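Endoglucanase A (Clostridium longisporum, PDB 6Q1I) hydrolyses internal beta-1,4-glucosidic linkages in cellulose, lichenan and cereal beta-glucans, and also degrades xylan, through a family 5 glycoside hydrolase catalytic domain. Local coordinates at residues Y40-S43 / P44-E48; K94-K97 / E98-Y102; K136-W139 / T140-E144. All coordinates share one frame; numbering follows the deposited sequence. Where two conformers were deposited one is given.

Contact 1 (Y40-S43 / P44-E48)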
ATOM      1  N   TYR A  40      21.524  -5.081  10.996  1.00 16.86           N
ATOM      2  CA  TYR A  40      20.411  -4.389  11.641  1.00 16.91           C
ATOM      3  C   TYR A  40      20.823  -3.053  12.256  1.00 17.52           C
ATOM      4  O   TYR A  40      19.950  -2.229  12.546  1.00 19.28           O
ATOM      5  CB  TYR A  40      19.722  -5.281  12.675  1.00 20.68           C
ATOM      6  CG  TYR A  40      20.565  -5.611  13.878  1.00 23.23           C
ATOM      7  CD1 TYR A  40      20.704  -4.710  14.926  1.00 23.64           C
ATOM      8  CD2 TYR A  40      21.198  -6.838  13.979  1.00 27.46           C
ATOM      9  CE1 TYR A  40      21.472  -5.016  16.028  1.00 27.08           C
ATOM     10  CE2 TYR A  40      21.957  -7.152  15.076  1.00 28.17           C
ATOM     11  CZ  TYR A  40      22.092  -6.240  16.096  1.00 29.36           C
ATOM     12  OH  TYR A  40      22.858  -6.562  17.187  1.00 32.71           O
ATOM     13  N   ASN A  41      22.119  -2.816  12.451  1.00 16.89           N
ATOM     14  CA  ASN A  41      22.619  -1.574  13.026  0.57 17.67           C
ATOM     15  C   ASN A  41      23.147  -0.608  11.978  1.00 16.21           C
ATOM     16  O   ASN A  41      23.651   0.457  12.335  1.00 17.40           O
ATOM     17  CB  ASN A  41      23.733  -1.868  14.040  0.57 21.06           C
ATOM     18  CG  ASN A  41      23.208  -2.103  15.441  0.57 24.25           C
ATOM     19  OD1 ASN A  41      22.037  -1.858  15.738  0.57 25.00           O
ATOM     20  ND2 ASN A  41      24.083  -2.571  16.319  0.57 26.20           N
ATOM     21  N   THR A  42      23.059  -0.960  10.702  1.00 14.12           N
ATOM     22  CA  THR A  42      23.534  -0.081   9.645  1.00 13.19           C
ATOM     23  C   THR A  42      22.604   1.125   9.534  1.00 12.21           C
ATOM     24  O   THR A  42      21.410   1.044   9.830  1.00 12.81           O
ATOM     25  CB  THR A  42      23.595  -0.876   8.337  1.00 13.37           C
ATOM     26  OG1 THR A  42      24.571  -1.923   8.458  1.00 14.88           O
ATOM     27  CG2 THR A  42      23.958  -0.008   7.158  1.00 13.26           C
ATOM     28  N   SER A  43      23.174   2.254   9.109  1.00 11.48           N
ATOM     29  CA  SER A  43      22.430   3.497   8.954  1.00 11.02           C
ATOM     30  C   SER A  43      21.145   3.284   8.161  1.00 10.90           C
ATOM     31  O   SER A  43      21.156   2.592   7.133  1.00 10.57           O
ATOM     32  CB  SER A  43      23.280   4.500   8.170  1.00 12.74           C
ATOM     33  OG  SER A  43      22.486   5.572   7.677  1.00 15.02           O
ATOM     34  N   PRO A  44      20.046   3.942   8.546  1.00  9.82           N
ATOM     35  CA  PRO A  44      18.816   3.845   7.745  1.00 10.94           C
ATOM     36  C   PRO A  44      19.004   4.250   6.299  1.00 10.04           C
ATOM     37  O   PRO A  44      18.299   3.738   5.420  1.00 10.58           O
ATOM     38  CB  PRO A  44      17.851   4.791   8.476  1.00 11.63           C
ATOM     39  CG  PRO A  44      18.330   4.773   9.897  1.00 12.29           C
ATOM     40  CD  PRO A  44      19.834   4.683   9.802  1.00 11.58           C
ATOM     41  N   ILE A  45      19.923   5.174   6.024  1.00 10.45           N
ATOM     42  CA  ILE A  45      20.032   5.727   4.681  1.00 11.03           C
ATOM     43  C   ILE A  45      20.563   4.681   3.711  1.00 11.01           C
ATOM     44  O   ILE A  45      20.261   4.722   2.514  1.00 10.67           O
ATOM     45  CB  ILE A  45      20.891   7.006   4.697  1.00 13.10           C
ATOM     46  CG1 ILE A  45      20.409   7.945   5.807  1.00 15.88           C
ATOM     47  CG2 ILE A  45      20.852   7.671   3.339  1.00 14.13           C
ATOM     48  CD1 ILE A  45      18.914   8.263   5.747  1.00 17.03           C
ATOM     49  N   SER A  46      21.361   3.734   4.208  1.00 10.54           N
ATOM     50  CA  SER A  46      21.846   2.648   3.364  1.00 11.17           C
ATOM     51  C   SER A  46      20.700   1.807   2.824  1.00 11.58           C
ATOM     52  O   SER A  46      20.796   1.255   1.722  1.00 12.75           O
ATOM     53  CB  SER A  46      22.786   1.753   4.168  1.00 12.57           C
ATOM     54  OG  SER A  46      23.859   2.503   4.698  1.00 14.71           O
ATOM     55  N   PHE A  47      19.629   1.664   3.598  1.00 10.39           N
ATOM     56  CA  PHE A  47      18.443   0.942   3.143  1.00 10.30           C
ATOM     57  C   PHE A  47      17.583   1.825   2.241  1.00 10.22           C
ATOM     58  O   PHE A  47      17.203   1.418   1.139  1.00 10.50           O
ATOM     59  CB  PHE A  47      17.632   0.503   4.361  1.00  9.93           C
ATOM     60  CG  PHE A  47      18.337  -0.492   5.248  1.00  9.55           C
ATOM     61  CD1 PHE A  47      18.084  -1.853   5.118  1.00 10.83           C
ATOM     62  CD2 PHE A  47      19.226  -0.072   6.227  1.00 10.84           C
ATOM     63  CE1 PHE A  47      18.712  -2.770   5.938  1.00 12.26           C
ATOM     64  CE2 PHE A  47      19.850  -0.986   7.052  1.00 12.36           C
ATOM     65  CZ  PHE A  47      19.592  -2.339   6.903  1.00 12.84           C
ATOM     66  N   GLU A  48      17.278   3.040   2.707  1.00 10.15           N
ATOM     67  CA  GLU A  48      16.400   3.959   1.989  1.00  9.92           C
ATOM     68  C   GLU A  48      16.868   4.190   0.560  1.00 10.12           C
ATOM     69  O   GLU A  48      16.045   4.293  -0.361  1.00 10.65           O
ATOM     70  CB  GLU A  48      16.338   5.287   2.757  1.00  9.63           C
ATOM     71  CG  GLU A  48      15.382   6.305   2.159  1.00 10.37           C
ATOM     72  CD  GLU A  48      15.194   7.526   3.030  1.00 10.53           C
ATOM     73  OE1 GLU A  48      15.702   7.530   4.172  1.00 12.10           O
ATOM     74  OE2 GLU A  48      14.542   8.488   2.571  1.00 10.88           O
TER
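Ser43 caps the short helix 44-48, and Thr42 packs against the ring of Phe47. Ser43 is the N-cap residue. Its OG accepts a hydrogen bond from Ile45 N at 3.1 Å, with an N-H...O angle of 152°. OG lies anti to the backbone N (chi1 164°), which swings it toward the start of the helix. There it satisfies an amide that has no earlier helical carbonyl to pair with. The backbone of Ser43 adds a second bond: Ser46 N donates to Ser43 O at 3.1 Å. This bond is more bent, and the donor stands above the carbonyl plane, off the lone pairs. Ser43 thus offers one acceptor from its side chain and one from its main chain to the first helical turn.

Ser43 O also lies in the plane of the Phe47 ring at its edge, 3.4 Å from CD2. Thr42 O takes a similar edge position, 3.8 Å from CE2 of Phe47. The ring edge, rather than a face, is therefore turned to these two carbonyl oxygens. The Thr42 side chain fills in beside them. Its CB is 4.0 Å from Phe47 CE2, and its CG2 meets Ser46 OG at 3.5 Å. The hydroxyl of Thr42 is used on the loop side, in a hydrogen bond with Ser39 OG.

This capped turn lies at the surface, in the part of the chain that runs from strand 23-27 to helix 58-67. Phe47 is buried, and its ring meets that of His81. Pro44 packs on Glu91, Trp92 and Arg95, and so sets the first turn of helix 44-48 against helix 90-105.

Contact 2 (K94-K97 / E98-Y102)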
ATOM      1  N   LYS A  94      13.484   6.178  14.107  1.00  9.85           N
ATOM      2  CA  LYS A  94      13.571   7.635  14.032  1.00 10.97           C
ATOM      3  C   LYS A  94      13.470   8.137  12.591  1.00  9.86           C
ATOM      4  O   LYS A  94      12.840   9.171  12.329  1.00  9.83           O
ATOM      5  CB  LYS A  94      14.882   8.091  14.676  1.00 13.11           C
ATOM      6  CG  LYS A  94      15.090   9.583  14.764  1.00 20.34           C
ATOM      7  CD  LYS A  94      16.348   9.923  15.567  1.00 24.30           C
ATOM      8  CE  LYS A  94      16.430  11.418  15.844  1.00 29.43           C
ATOM      9  NZ  LYS A  94      17.098  11.709  17.139  1.00 33.55           N
ATOM     10  N   ARG A  95      14.085   7.427  11.640  1.00  9.19           N
ATOM     11  CA  ARG A  95      14.018   7.863  10.245  1.00  8.82           C
ATOM     12  C   ARG A  95      12.620   7.665   9.669  1.00  8.31           C
ATOM     13  O   ARG A  95      12.096   8.549   8.980  1.00  9.07           O
ATOM     14  CB  ARG A  95      15.065   7.137   9.403  1.00  9.65           C
ATOM     15  CG  ARG A  95      15.016   7.502   7.919  1.00 10.05           C
ATOM     16  CD  ARG A  95      15.296   8.984   7.675  1.00  9.95           C
ATOM     17  NE  ARG A  95      15.119   9.313   6.267  1.00  9.85           N
ATOM     18  CZ  ARG A  95      14.873  10.526   5.793  1.00 11.02           C
ATOM     19  NH1 ARG A  95      14.816  11.578   6.603  1.00 12.15           N
ATOM     20  NH2 ARG A  95      14.678  10.673   4.490  1.00 11.36           N
ATOM     21  N   VAL A  96      11.993   6.519   9.939  1.00  8.62           N
ATOM     22  CA  VAL A  96      10.617   6.314   9.497  1.00  9.32           C
ATOM     23  C   VAL A  96       9.727   7.420  10.052  1.00  8.67           C
ATOM     24  O   VAL A  96       8.912   8.006   9.332  1.00  8.75           O
ATOM     25  CB  VAL A  96      10.108   4.917   9.896  1.00  9.01           C
ATOM     26  CG1 VAL A  96       8.652   4.755   9.496  1.00 10.20           C
ATOM     27  CG2 VAL A  96      10.954   3.790   9.266  1.00  9.47           C
ATOM     28  N   LYS A  97       9.894   7.735  11.344  1.00  8.82           N
ATOM     29  CA  LYS A  97       9.089   8.778  11.970  1.00  9.56           C
ATOM     30  C   LYS A  97       9.297  10.132  11.300  1.00  9.22           C
ATOM     31  O   LYS A  97       8.343  10.897  11.134  1.00  9.90           O
ATOM     32  CB  LYS A  97       9.410   8.856  13.464  1.00 10.73           C
ATOM     33  CG  LYS A  97       8.642   9.930  14.194  1.00 12.86           C
ATOM     34  CD  LYS A  97       8.780   9.824  15.698  1.00 16.02           C
ATOM     35  CE  LYS A  97       7.876   8.731  16.251  1.00 18.17           C
ATOM     36  NZ  LYS A  97       7.835   8.740  17.743  1.00 20.78           N
ATOM     37  N   GLU A  98      10.537  10.467  10.933  1.00  9.33           N
ATOM     38  CA  GLU A  98      10.772  11.751  10.279  1.00  9.93           C
ATOM     39  C   GLU A  98      10.035  11.837   8.943  1.00  8.58           C
ATOM     40  O   GLU A  98       9.454  12.880   8.612  1.00  9.04           O
ATOM     41  CB  GLU A  98      12.273  12.001  10.117  1.00 11.14           C
ATOM     42  CG  GLU A  98      12.631  13.371   9.497  1.00 13.60           C
ATOM     43  CD  GLU A  98      12.550  14.572  10.460  1.00 18.12           C
ATOM     44  OE1 GLU A  98      12.129  14.421  11.619  1.00 22.23           O
ATOM     45  OE2 GLU A  98      12.918  15.694  10.040  1.00 19.05           O
ATOM     46  N   VAL A  99      10.039  10.752   8.163  1.00  8.39           N
ATOM     47  CA  VAL A  99       9.333  10.763   6.883  1.00  8.14           C
ATOM     48  C   VAL A  99       7.823  10.820   7.100  1.00  8.08           C
ATOM     49  O   VAL A  99       7.113  11.566   6.416  1.00  8.52           O
ATOM     50  CB  VAL A  99       9.757   9.553   6.028  1.00  8.80           C
ATOM     51  CG1 VAL A  99       8.928   9.467   4.763  1.00 10.52           C
ATOM     52  CG2 VAL A  99      11.241   9.645   5.690  1.00 10.08           C
ATOM     53  N   VAL A 100       7.314  10.063   8.077  1.00  8.29           N
ATOM     54  CA  VAL A 100       5.908  10.190   8.455  1.00  8.58           C
ATOM     55  C   VAL A 100       5.588  11.636   8.827  1.00  8.81           C
ATOM     56  O   VAL A 100       4.565  12.189   8.406  1.00  9.43           O
ATOM     57  CB  VAL A 100       5.574   9.215   9.600  1.00  9.72           C
ATOM     58  CG1 VAL A 100       4.205   9.555  10.233  1.00 11.07           C
ATOM     59  CG2 VAL A 100       5.597   7.778   9.115  1.00 10.00           C
ATOM     60  N   ASP A 101       6.473  12.280   9.598  1.00  9.00           N
ATOM     61  CA  ASP A 101       6.230  13.661  10.017  1.00  9.24           C
ATOM     62  C   ASP A 101       6.184  14.634   8.832  1.00  9.09           C
ATOM     63  O   ASP A 101       5.399  15.592   8.852  1.00  9.63           O
ATOM     64  CB  ASP A 101       7.277  14.110  11.042  1.00  9.74           C
ATOM     65  CG  ASP A 101       7.040  13.538  12.442  1.00 10.58           C
ATOM     66  OD1 ASP A 101       5.902  13.150  12.768  1.00 10.53           O
ATOM     67  OD2 ASP A 101       8.001  13.494  13.235  1.00 11.93           O
ATOM     68  N   TYR A 102       7.023  14.432   7.801  1.00  8.82           N
ATOM     69  CA  TYR A 102       6.917  15.276   6.610  1.00  8.77           C
ATOM     70  C   TYR A 102       5.480  15.275   6.102  1.00  8.37           C
ATOM     71  O   TYR A 102       4.928  16.311   5.731  1.00  9.75           O
ATOM     72  CB  TYR A 102       7.808  14.778   5.461  1.00  9.57           C
ATOM     73  CG  TYR A 102       9.308  14.755   5.654  1.00  9.92           C
ATOM     74  CD1 TYR A 102       9.950  15.530   6.605  1.00 10.80           C
ATOM     75  CD2 TYR A 102      10.089  13.939   4.846  1.00  9.92           C
ATOM     76  CE1 TYR A 102      11.340  15.471   6.747  1.00 12.43           C
ATOM     77  CE2 TYR A 102      11.442  13.882   4.972  1.00 11.80           C
ATOM     78  CZ  TYR A 102      12.071  14.636   5.917  1.00 11.43           C
ATOM     79  OH  TYR A 102      13.437  14.522   6.008  1.00 14.87           O
TER
HETATM   80  O   HOH W   1      15.712  14.006   4.865  1.00 36.00           O
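Helix 90-105 is the crossover helix between parallel strands 71-74 and 109-113 of the TIM barrel, and on it Arg95 spans to Val99 and Tyr102. Arg95 bends at chi2 (62°), which lays its guanidinium forward along the helix, toward Val99 and Tyr102. Val99 CG2 then sits over the centre of one face, 3.7 Å from Arg95 CZ. A water joins the two polar ends: it accepts from Arg95 NH1 at 3.1 Å and lies 2.6 Å from Tyr102 OH, in the plane of the ring. The guanidinium and the Tyr102 ring are steeply inclined, 73° apart. Arg95 NE pairs with Glu48 in a salt bridge, and NH2 donates to Thr56 O.

On another side, Lys97 and Asp101 run side by side, with Lys97 CG 3.7 Å from Asp101 OD2. Their charged ends part: Lys97 NZ goes to Ala145 O and Asp101 OD1 to Tyr149. Val99 and Val100 touch Ile74 of the barrel strand.

The guanidinium is thus covered by a methyl on one face and held through all three nitrogens. This should limit its rotation, and Glu48 probably balances its charge.

Contact 3 (K136-W139 / T140-E144)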
ATOM      1  N   LYS A 136       3.888  -9.992  16.173  1.00 10.22           N
ATOM      2  CA  LYS A 136       3.234  -9.269  17.258  1.00  9.93           C
ATOM      3  C   LYS A 136       4.202  -8.316  17.957  1.00 10.13           C
ATOM      4  O   LYS A 136       3.842  -7.173  18.257  1.00 11.04           O
ATOM      5  CB  LYS A 136       2.620 -10.269  18.240  1.00 10.50           C
ATOM      6  CG  LYS A 136       1.412 -11.007  17.662  1.00 10.39           C
ATOM      7  CD  LYS A 136       0.743 -11.930  18.679  1.00 11.41           C
ATOM      8  CE  LYS A 136      -0.026 -11.165  19.745  1.00 12.59           C
ATOM      9  NZ  LYS A 136      -1.230 -10.463  19.213  1.00 13.17           N
ATOM     10  N   THR A 137       5.437  -8.751  18.217  1.00 10.78           N
ATOM     11  CA  THR A 137       6.408  -7.855  18.838  0.80 11.07           C
ATOM     12  C   THR A 137       6.758  -6.697  17.910  1.00 10.93           C
ATOM     13  O   THR A 137       6.923  -5.556  18.356  1.00 11.85           O
ATOM     14  CB  THR A 137       7.672  -8.622  19.221  0.80 14.50           C
ATOM     15  OG1 THR A 137       7.338  -9.788  19.986  0.80 20.31           O
ATOM     16  CG2 THR A 137       8.574  -7.709  20.039  0.80 14.85           C
ATOM     17  N   LEU A 138       6.878  -6.973  16.609  1.00 10.38           N
ATOM     18  CA  LEU A 138       7.104  -5.906  15.640  1.00 10.08           C
ATOM     19  C   LEU A 138       5.986  -4.869  15.695  1.00  9.89           C
ATOM     20  O   LEU A 138       6.246  -3.664  15.811  1.00 10.25           O
ATOM     21  CB  LEU A 138       7.236  -6.501  14.238  1.00  9.79           C
ATOM     22  CG  LEU A 138       7.336  -5.484  13.096  1.00 10.00           C
ATOM     23  CD1 LEU A 138       8.544  -4.563  13.262  1.00  9.56           C
ATOM     24  CD2 LEU A 138       7.393  -6.206  11.773  1.00 10.53           C
ATOM     25  N   TRP A 139       4.724  -5.317  15.612  1.00  9.36           N
ATOM     26  CA  TRP A 139       3.618  -4.363  15.630  1.00  8.70           C
ATOM     27  C   TRP A 139       3.477  -3.665  16.979  1.00  9.26           C
ATOM     28  O   TRP A 139       3.048  -2.507  17.028  1.00 10.34           O
ATOM     29  CB  TRP A 139       2.302  -4.999  15.148  1.00  8.72           C
ATOM     30  CG  TRP A 139       2.145  -4.758  13.678  1.00  8.27           C
ATOM     31  CD1 TRP A 139       2.207  -5.680  12.669  1.00  8.53           C
ATOM     32  CD2 TRP A 139       1.948  -3.485  13.054  1.00  8.43           C
ATOM     33  NE1 TRP A 139       2.066  -5.046  11.447  1.00  8.79           N
ATOM     34  CE2 TRP A 139       1.905  -3.700  11.663  1.00  8.34           C
ATOM     35  CE3 TRP A 139       1.815  -2.182  13.539  1.00  8.28           C
ATOM     36  CZ2 TRP A 139       1.730  -2.653  10.752  1.00  8.78           C
ATOM     37  CZ3 TRP A 139       1.645  -1.148  12.639  1.00  8.34           C
ATOM     38  CH2 TRP A 139       1.609  -1.389  11.259  1.00  8.86           C
ATOM     39  N   THR A 140       3.825  -4.332  18.080  1.00 10.15           N
ATOM     40  CA  THR A 140       3.833  -3.639  19.365  1.00 10.16           C
ATOM     41  C   THR A 140       4.757  -2.433  19.310  1.00 10.36           C
ATOM     42  O   THR A 140       4.387  -1.334  19.731  1.00 10.81           O
ATOM     43  CB  THR A 140       4.242  -4.592  20.491  1.00 11.33           C
ATOM     44  OG1 THR A 140       3.251  -5.614  20.618  1.00 12.54           O
ATOM     45  CG2 THR A 140       4.347  -3.870  21.829  1.00 13.09           C
ATOM     46  N   GLN A 141       5.962  -2.623  18.759  1.00 10.44           N
ATOM     47  CA  GLN A 141       6.956  -1.556  18.732  1.00 10.19           C
ATOM     48  C   GLN A 141       6.566  -0.443  17.765  1.00  9.43           C
ATOM     49  O   GLN A 141       6.725   0.739  18.085  1.00 11.13           O
ATOM     50  CB  GLN A 141       8.321  -2.142  18.377  1.00 10.61           C
ATOM     51  CG  GLN A 141       8.896  -3.021  19.478  1.00 11.93           C
ATOM     52  CD  GLN A 141      10.143  -3.733  19.037  1.00 14.32           C
ATOM     53  OE1 GLN A 141      11.207  -3.131  18.919  1.00 14.30           O
ATOM     54  NE2 GLN A 141      10.021  -5.021  18.773  1.00 16.15           N
ATOM     55  N   ILE A 142       6.055  -0.787  16.578  1.00  9.56           N
ATOM     56  CA  ILE A 142       5.609   0.256  15.655  1.00  9.22           C
ATOM     57  C   ILE A 142       4.489   1.058  16.303  1.00  8.76           C
ATOM     58  O   ILE A 142       4.480   2.292  16.277  1.00 10.15           O
ATOM     59  CB  ILE A 142       5.150  -0.342  14.312  1.00  9.18           C
ATOM     60  CG1 ILE A 142       6.260  -1.115  13.594  1.00 10.27           C
ATOM     61  CG2 ILE A 142       4.618   0.765  13.393  1.00  9.98           C
ATOM     62  CD1 ILE A 142       5.743  -1.972  12.436  1.00  9.66           C
ATOM     63  N   SER A 143       3.514   0.352  16.889  1.00 10.14           N
ATOM     64  CA  SER A 143       2.357   1.006  17.497  0.82 10.03           C
ATOM     65  C   SER A 143       2.769   1.933  18.626  1.00 11.31           C
ATOM     66  O   SER A 143       2.242   3.038  18.765  1.00 11.06           O
ATOM     67  CB  SER A 143       1.414  -0.059  18.067  0.82 11.23           C
ATOM     68  OG  SER A 143       0.836  -0.813  17.036  0.82 12.04           O
ATOM     69  N   GLU A 144       3.688   1.471  19.480  0.57 10.03           N
ATOM     70  CA  GLU A 144       4.165   2.298  20.586  0.57 10.82           C
ATOM     71  C   GLU A 144       4.838   3.561  20.067  0.57 11.57           C
ATOM     72  O   GLU A 144       4.618   4.656  20.598  0.57 13.18           O
ATOM     73  CB  GLU A 144       5.122   1.494  21.482  0.57 13.08           C
ATOM     74  CG  GLU A 144       4.417   0.485  22.406  0.57 13.72           C
ATOM     75  CD  GLU A 144       5.362  -0.454  23.159  0.57 15.72           C
ATOM     76  OE1 GLU A 144       6.567  -0.522  22.826  0.57 16.91           O
ATOM     77  OE2 GLU A 144       4.888  -1.141  24.094  0.57 15.95           O
TER
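Chi1 of -65° at Thr140 sets OG1 beside its own backbone N, so that hydroxyl and amide both turn back to Lys136 O. Ser143, at -68° in one of its two conformers, does the same toward Trp139 O. Thr140 OG1 donates to Lys136 O at 2.9 Å, and Thr140 N reaches that oxygen from the opposite face of the carbonyl plane. In that one conformer, Ser143 OG gives its hydrogen to Trp139 O at 2.8 Å, again across the plane from Ser143 N. Gln141 adds a third case: NE2 donates to Thr137 O at 3.2 Å from well above the carbonyl plane. Its amide also bonds to Asn86 O and Leu88 N.

All this lies on helix 128-145, the crossover between strands 109-113 and 153-156 of the TIM barrel. The inward side is apolar. Ile142 CD1 stands over the six-membered ring of Trp139, 4.0 Å from its centroid and 7° off the normal, a CH-pi contact. Ile142 CG2 meets Trp139 CZ3 at the rim, 3.6 Å away. Leu138 CD1 closes on Ile142 CD1 at 3.9 Å. Trp139 NE1 donates to Thr157 O, and the indole meets the ring of Phe155. Leu138 and Ile142 both touch Trp78, while Trp139 and Ser143 pack on Ile192 of helix 175-194.

Contact 1 is a surface contact where a loop runs into a capped helix. Contacts 2 and 3 are partly buried, on two successive crossover helices that flank strand 109-113 in sequence. Contacts 1 and 2 touch at Arg95, which joins helix 44-48 to helix 90-105 and also packs on Ile45. Contacts 2 and 3 do not touch; their nearest atoms are about 6 Å apart. Trp78 lies against both, meeting Val96 on one helix and Leu138 and Ile142 on the other. The chemistry follows the place. Contact 1 caps a helix start, contact 2 sets a guanidinium over a valine methyl on the side facing helix 44-48, and contact 3 combines backbone carbonyls that each accept two hydrogen bonds with an aromatic-aliphatic inner face.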